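Local coordinates for protein ferritin, putative (Archaeoglobus fulgidus, PDB 5LS9) that probably takes up and stores iron inside a hollow cage of 24 ferritin subunits, here in an engineered, humanized form made for cell-targeted delivery, at residues M8-I16 with M59-I70. The protein carries 10 engineered substitutions. Residues are numbered along the deposited sequence; the frame is centred on the assembly and turned at random.
Engineered in segment 59-70: Ile-70 (natural residue Val).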
ATOM      1  N   MET F   8      24.006 -21.131 -55.273  1.00 73.61           N
ATOM      2  CA  MET F   8      23.676 -21.108 -53.846  1.00 71.10           C
ATOM      3  C   MET F   8      22.213 -21.465 -53.599  1.00 67.16           C
ATOM      4  O   MET F   8      21.898 -22.186 -52.655  1.00 65.41           O
ATOM      5  CB  MET F   8      23.989 -19.733 -53.241  1.00 72.97           C
ATOM      6  CG  MET F   8      24.042 -19.716 -51.722  1.00 73.05           C
ATOM      7  SD  MET F   8      25.047 -21.045 -51.030  1.00 75.39           S
ATOM      8  CE  MET F   8      26.540 -20.145 -50.642  1.00 75.14           C
ATOM      9  N   VAL F   9      21.325 -20.960 -54.449  1.00 66.76           N
ATOM     10  CA  VAL F   9      19.901 -21.315 -54.401  1.00 67.20           C
ATOM     11  C   VAL F   9      19.705 -22.838 -54.488  1.00 69.54           C
ATOM     12  O   VAL F   9      18.973 -23.433 -53.687  1.00 65.83           O
ATOM     13  CB  VAL F   9      19.121 -20.618 -55.539  1.00 67.58           C
ATOM     14  CG1 VAL F   9      17.699 -21.153 -55.645  1.00 68.87           C
ATOM     15  CG2 VAL F   9      19.100 -19.108 -55.329  1.00 67.33           C
ATOM     16  N   GLU F  10      20.372 -23.458 -55.463  1.00 74.66           N
ATOM     17  CA  GLU F  10      20.323 -24.915 -55.662  1.00 77.52           C
ATOM     18  C   GLU F  10      20.917 -25.696 -54.474  1.00 78.05           C
ATOM     19  O   GLU F  10      20.323 -26.666 -53.997  1.00 77.98           O
ATOM     20  CB  GLU F  10      21.034 -25.283 -56.978  1.00 78.41           C
ATOM     21  CG  GLU F  10      21.237 -26.778 -57.250  1.00 80.72           C
ATOM     22  CD  GLU F  10      19.982 -27.623 -57.072  1.00 80.60           C
ATOM     23  OE1 GLU F  10      20.082 -28.696 -56.429  1.00 75.54           O
ATOM     24  OE2 GLU F  10      18.902 -27.219 -57.566  1.00 78.50           O
ATOM     25  N   ALA F  11      22.083 -25.264 -54.003  1.00 80.92           N
ATOM     26  CA  ALA F  11      22.760 -25.922 -52.880  1.00 85.03           C
ATOM     27  C   ALA F  11      21.932 -25.884 -51.593  1.00 86.74           C
ATOM     28  O   ALA F  11      21.987 -26.820 -50.794  1.00 91.71           O
ATOM     29  CB  ALA F  11      24.130 -25.292 -52.646  1.00 86.43           C
ATOM     30  N   LEU F  12      21.178 -24.799 -51.397  1.00 88.19           N
ATOM     31  CA  LEU F  12      20.316 -24.634 -50.212  1.00 84.76           C
ATOM     32  C   LEU F  12      19.017 -25.442 -50.323  1.00 79.97           C
ATOM     33  O   LEU F  12      18.527 -25.962 -49.324  1.00 80.36           O
ATOM     34  CB  LEU F  12      19.998 -23.152 -49.964  1.00 83.49           C
ATOM     35  CG  LEU F  12      21.151 -22.227 -49.542  1.00 82.70           C
ATOM     36  CD1 LEU F  12      20.693 -20.774 -49.575  1.00 82.21           C
ATOM     37  CD2 LEU F  12      21.689 -22.582 -48.164  1.00 82.60           C
ATOM     38  N   ASN F  13      18.459 -25.534 -51.529  1.00 75.99           N
ATOM     39  CA  ASN F  13      17.338 -26.442 -51.791  1.00 74.50           C
ATOM     40  C   ASN F  13      17.683 -27.893 -51.487  1.00 77.25           C
ATOM     41  O   ASN F  13      16.821 -28.667 -51.052  1.00 73.49           O
ATOM     42  CB  ASN F  13      16.894 -26.341 -53.242  1.00 72.95           C
ATOM     43  CG  ASN F  13      16.004 -25.152 -53.487  1.00 72.75           C
ATOM     44  OD1 ASN F  13      14.932 -25.044 -52.906  1.00 73.11           O
ATOM     45  ND2 ASN F  13      16.430 -24.260 -54.364  1.00 72.57           N
ATOM     46  N   ARG F  14      18.940 -28.257 -51.737  1.00 82.59           N
ATOM     47  CA  ARG F  14      19.451 -29.572 -51.365  1.00 86.10           C
ATOM     48  C   ARG F  14      19.479 -29.707 -49.852  1.00 84.50           C
ATOM     49  O   ARG F  14      18.975 -30.695 -49.312  1.00 89.14           O
ATOM     50  CB  ARG F  14      20.853 -29.818 -51.939  1.00 92.66           C
ATOM     51  CG  ARG F  14      20.873 -30.223 -53.407  1.00 99.40           C
ATOM     52  CD  ARG F  14      20.402 -31.660 -53.592  1.00103.44           C
ATOM     53  NE  ARG F  14      19.879 -31.895 -54.937  1.00107.76           N
ATOM     54  CZ  ARG F  14      19.079 -32.905 -55.284  1.00109.32           C
ATOM     55  NH1 ARG F  14      18.680 -33.807 -54.389  1.00107.78           N
ATOM     56  NH2 ARG F  14      18.670 -33.013 -56.546  1.00110.25           N
ATOM     57  N   GLN F  15      20.050 -28.709 -49.171  1.00 79.59           N
ATOM     58  CA  GLN F  15      20.148 -28.741 -47.710  1.00 72.67           C
ATOM     59  C   GLN F  15      18.747 -28.823 -47.104  1.00 67.15           C
ATOM     60  O   GLN F  15      18.462 -29.749 -46.337  1.00 63.88           O
ATOM     61  CB  GLN F  15      20.948 -27.541 -47.177  1.00 71.37           C
ATOM     62  CG  GLN F  15      21.176 -27.523 -45.663  1.00 73.33           C
ATOM     63  CD  GLN F  15      21.885 -28.764 -45.123  1.00 75.13           C
ATOM     64  OE1 GLN F  15      22.548 -29.501 -45.863  1.00 77.63           O
ATOM     65  NE2 GLN F  15      21.753 -28.994 -43.816  1.00 73.25           N
ATOM     66  N   ILE F  16      17.865 -27.900 -47.493  1.00 62.13           N
ATOM     67  CA  ILE F  16      16.453 -27.961 -47.090  1.00 59.34           C
ATOM     68  C   ILE F  16      15.901 -29.385 -47.216  1.00 60.27           C
ATOM     69  O   ILE F  16      15.284 -29.895 -46.289  1.00 58.79           O
ATOM     70  CB  ILE F  16      15.555 -27.027 -47.927  1.00 56.42           C
ATOM     71  CG1 ILE F  16      15.807 -25.566 -47.589  1.00 54.12           C
ATOM     72  CG2 ILE F  16      14.088 -27.310 -47.632  1.00 59.31           C
ATOM     73  CD1 ILE F  16      15.161 -24.597 -48.551  1.00 53.64           C
ATOM     74  N   MET F  59      15.556 -21.984 -43.196  1.00 69.98           N
ATOM     75  CA  MET F  59      16.236 -21.898 -44.487  1.00 72.21           C
ATOM     76  C   MET F  59      15.234 -21.588 -45.596  1.00 72.38           C
ATOM     77  O   MET F  59      15.486 -20.729 -46.445  1.00 69.46           O
ATOM     78  CB  MET F  59      16.983 -23.213 -44.781  1.00 74.54           C
ATOM     79  CG  MET F  59      18.037 -23.117 -45.881  1.00 76.19           C
ATOM     80  SD  MET F  59      19.264 -24.452 -45.882  1.00 77.89           S
ATOM     81  CE  MET F  59      20.434 -23.864 -44.660  1.00 75.26           C
ATOM     82  N   PHE F  60      14.101 -22.294 -45.571  1.00 73.95           N
ATOM     83  CA  PHE F  60      13.000 -22.077 -46.516  1.00 72.42           C
ATOM     84  C   PHE F  60      12.771 -20.587 -46.650  1.00 71.33           C
ATOM     85  O   PHE F  60      12.863 -20.041 -47.748  1.00 74.80           O
ATOM     86  CB  PHE F  60      11.713 -22.770 -46.026  1.00 72.71           C
ATOM     87  CG  PHE F  60      10.546 -22.691 -46.991  1.00 72.88           C
ATOM     88  CD1 PHE F  60       9.790 -21.521 -47.115  1.00 74.52           C
ATOM     89  CD2 PHE F  60      10.173 -23.797 -47.743  1.00 69.62           C
ATOM     90  CE1 PHE F  60       8.713 -21.455 -47.991  1.00 72.94           C
ATOM     91  CE2 PHE F  60       9.096 -23.735 -48.617  1.00 68.98           C
ATOM     92  CZ  PHE F  60       8.366 -22.564 -48.741  1.00 70.43           C
ATOM     93  N   ASP F  61      12.507 -19.937 -45.518  1.00 68.21           N
ATOM     94  CA  ASP F  61      12.210 -18.505 -45.494  1.00 66.12           C
ATOM     95  C   ASP F  61      13.365 -17.703 -46.047  1.00 65.78           C
ATOM     96  O   ASP F  61      13.152 -16.768 -46.822  1.00 66.02           O
ATOM     97  CB  ASP F  61      11.894 -18.026 -44.073  1.00 64.19           C
ATOM     98  CG  ASP F  61      10.596 -18.594 -43.541  1.00 64.24           C
ATOM     99  OD1 ASP F  61       9.571 -18.559 -44.264  1.00 63.29           O
ATOM    100  OD2 ASP F  61      10.608 -19.079 -42.392  1.00 62.96           O
ATOM    101  N   PHE F  62      14.583 -18.074 -45.653  1.00 66.23           N
ATOM    102  CA  PHE F  62      15.771 -17.339 -46.067  1.00 65.46           C
ATOM    103  C   PHE F  62      15.872 -17.242 -47.580  1.00 65.12           C
ATOM    104  O   PHE F  62      15.958 -16.146 -48.128  1.00 69.84           O
ATOM    105  CB  PHE F  62      17.048 -17.971 -45.513  1.00 65.08           C
ATOM    106  CG  PHE F  62      18.290 -17.202 -45.867  1.00 65.73           C
ATOM    107  CD1 PHE F  62      18.510 -15.934 -45.335  1.00 64.33           C
ATOM    108  CD2 PHE F  62      19.217 -17.722 -46.751  1.00 65.41           C
ATOM    109  CE1 PHE F  62      19.635 -15.212 -45.668  1.00 63.22           C
ATOM    110  CE2 PHE F  62      20.351 -17.000 -47.086  1.00 66.04           C
ATOM    111  CZ  PHE F  62      20.559 -15.745 -46.541  1.00 65.59           C
ATOM    112  N   VAL F  63      15.838 -18.391 -48.245  1.00 65.42           N
ATOM    113  CA  VAL F  63      15.908 -18.461 -49.710  1.00 65.07           C
ATOM    114  C   VAL F  63      14.944 -17.471 -50.372  1.00 67.47           C
ATOM    115  O   VAL F  63      15.342 -16.718 -51.271  1.00 72.07           O
ATOM    116  CB  VAL F  63      15.606 -19.895 -50.224  1.00 63.73           C
ATOM    117  CG1 VAL F  63      15.428 -19.908 -51.737  1.00 62.82           C
ATOM    118  CG2 VAL F  63      16.712 -20.862 -49.818  1.00 62.63           C
ATOM    119  N   SER F  64      13.690 -17.474 -49.922  1.00 66.19           N
ATOM    120  CA  SER F  64      12.662 -16.591 -50.484  1.00 67.31           C
ATOM    121  C   SER F  64      12.876 -15.112 -50.108  1.00 67.75           C
ATOM    122  O   SER F  64      12.444 -14.221 -50.839  1.00 67.80           O
ATOM    123  CB  SER F  64      11.249 -17.054 -50.080  1.00 67.99           C
ATOM    124  OG  SER F  64      10.757 -16.360 -48.946  1.00 69.38           O
ATOM    125  N   GLU F  65      13.517 -14.847 -48.970  1.00 68.11           N
ATOM    126  CA  GLU F  65      13.818 -13.465 -48.580  1.00 68.66           C
ATOM    127  C   GLU F  65      14.806 -12.841 -49.564  1.00 70.19           C
ATOM    128  O   GLU F  65      14.639 -11.684 -49.970  1.00 69.71           O
ATOM    129  CB  GLU F  65      14.369 -13.391 -47.145  1.00 68.36           C
ATOM    130  CG  GLU F  65      14.344 -11.987 -46.537  1.00 67.51           C
ATOM    131  CD  GLU F  65      14.998 -11.904 -45.157  1.00 66.76           C
ATOM    132  OE1 GLU F  65      14.315 -11.484 -44.193  1.00 60.32           O
ATOM    133  OE2 GLU F  65      16.198 -12.252 -45.034  1.00 65.82           O
ATOM    134  N   ARG F  66      15.801 -13.629 -49.972  1.00 70.34           N
ATOM    135  CA  ARG F  66      16.899 -13.146 -50.822  1.00 73.88           C
ATOM    136  C   ARG F  66      16.561 -13.041 -52.323  1.00 78.37           C
ATOM    137  O   ARG F  66      17.392 -12.590 -53.113  1.00 84.01           O
ATOM    138  CB  ARG F  66      18.123 -14.050 -50.638  1.00 72.44           C
ATOM    139  CG  ARG F  66      18.641 -14.118 -49.206  1.00 72.57           C
ATOM    140  CD  ARG F  66      19.736 -13.097 -48.926  1.00 72.85           C
ATOM    141  NE  ARG F  66      20.972 -13.451 -49.617  1.00 72.48           N
ATOM    142  CZ  ARG F  66      21.733 -12.614 -50.315  1.00 77.02           C
ATOM    143  NH1 ARG F  66      21.435 -11.327 -50.419  1.00 77.69           N
ATOM    144  NH2 ARG F  66      22.827 -13.072 -50.908  1.00 82.87           N
ATOM    145  N   GLY F  67      15.353 -13.446 -52.711  1.00 78.90           N
ATOM    146  CA  GLY F  67      14.924 -13.404 -54.107  1.00 75.23           C
ATOM    147  C   GLY F  67      15.152 -14.714 -54.841  1.00 75.80           C
ATOM    148  O   GLY F  67      15.299 -14.717 -56.064  1.00 77.20           O
ATOM    149  N   GLY F  68      15.172 -15.826 -54.105  1.00 74.89           N
ATOM    150  CA  GLY F  68      15.370 -17.152 -54.691  1.00 76.23           C
ATOM    151  C   GLY F  68      14.135 -18.021 -54.565  1.00 76.38           C
ATOM    152  O   GLY F  68      13.386 -17.893 -53.601  1.00 78.08           O
ATOM    153  N   ARG F  69      13.925 -18.910 -55.538  1.00 76.30           N
ATOM    154  CA  ARG F  69      12.774 -19.826 -55.528  1.00 76.99           C
ATOM    155  C   ARG F  69      13.147 -21.157 -54.883  1.00 77.62           C
ATOM    156  O   ARG F  69      14.305 -21.569 -54.923  1.00 83.12           O
ATOM    157  CB  ARG F  69      12.250 -20.056 -56.954  1.00 78.28           C
ATOM    158  CG  ARG F  69      11.065 -21.015 -57.085  1.00 77.34           C
ATOM    159  CD  ARG F  69       9.780 -20.450 -56.494  1.00 77.89           C
ATOM    160  NE  ARG F  69       8.765 -21.480 -56.236  1.00 78.18           N
ATOM    161  CZ  ARG F  69       7.834 -21.888 -57.100  1.00 77.46           C
ATOM    162  NH1 ARG F  69       7.755 -21.377 -58.326  1.00 78.94           N
ATOM    163  NH2 ARG F  69       6.969 -22.829 -56.738  1.00 74.90           N
ATOM    164  N   ILE F  70      12.151 -21.822 -54.301  1.00 75.44           N
ATOM    165  CA  ILE F  70      12.327 -23.073 -53.573  1.00 72.18           C
ATOM    166  C   ILE F  70      11.542 -24.183 -54.264  1.00 69.27           C
ATOM    167  O   ILE F  70      10.321 -24.099 -54.365  1.00 73.05           O
ATOM    168  CB  ILE F  70      11.787 -22.918 -52.136  1.00 75.39           C
ATOM    169  CG1 ILE F  70      12.480 -21.752 -51.421  1.00 77.90           C
ATOM    170  CG2 ILE F  70      11.967 -24.203 -51.336  1.00 76.22           C
ATOM    171  CD1 ILE F  70      11.537 -20.888 -50.611  1.00 79.20           C
TER
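Met-59 reaches from helix 39-65 into the hollow between Leu-12, Gln-15 and Ile-16 on helix 6-35. With CG anti to the backbone N (chi1 -163°) its chain runs out nearly straight, then bends at the sulfur. SD rests 3.6 Å from CG of Gln-15 and 3.8 Å from CD2 of Leu-12, while CG of Met-59 lies against CG1 of Ile-16. A long, unbranched thioether suits this hollow; an alanine here would probably leave a gap between the three residues and CD2 of Leu-12 without the sulfur it rests on. In return Leu-12 and Ile-16 are bumps of helix 6-35. Leu-12 lies alongside Val-63, pointing the other way, CD1 to CG2 4.0 Å, and meets the edge of the Phe-62 ring, whereas CD1 of Ile-16 settles 3.9 Å from CA of Phe-60. The short segments 8-16 and 59-65 run antiparallel (163°), their axes 10.2 Å apart at closest approach, as in a ferritin four-helix bundle.

Past the Schellman turn at Gly-67, the chain folds back along helix 6-35. Gly-68, which has no side chain, lets the backbone pass close to Val-9, the two CA atoms 6.2 Å apart. Asn-13 ND2 gives a weak but straight hydrogen bond (174°) to O of Arg-69, at 3.5 Å, and its OD1 accepts from the backbone N of Phe-71, so one amide ties down the returning loop. The engineered Ile-70 lays CD1 over the Phe-60 ring.

Gln-15 turns its amide to Glu-19, a magnesium ligand. The chemistry thus implies an apolar seam, with Asn-13 holding the returning loop at one end and Gln-15 a probable second-shell partner of Glu-19 at the other.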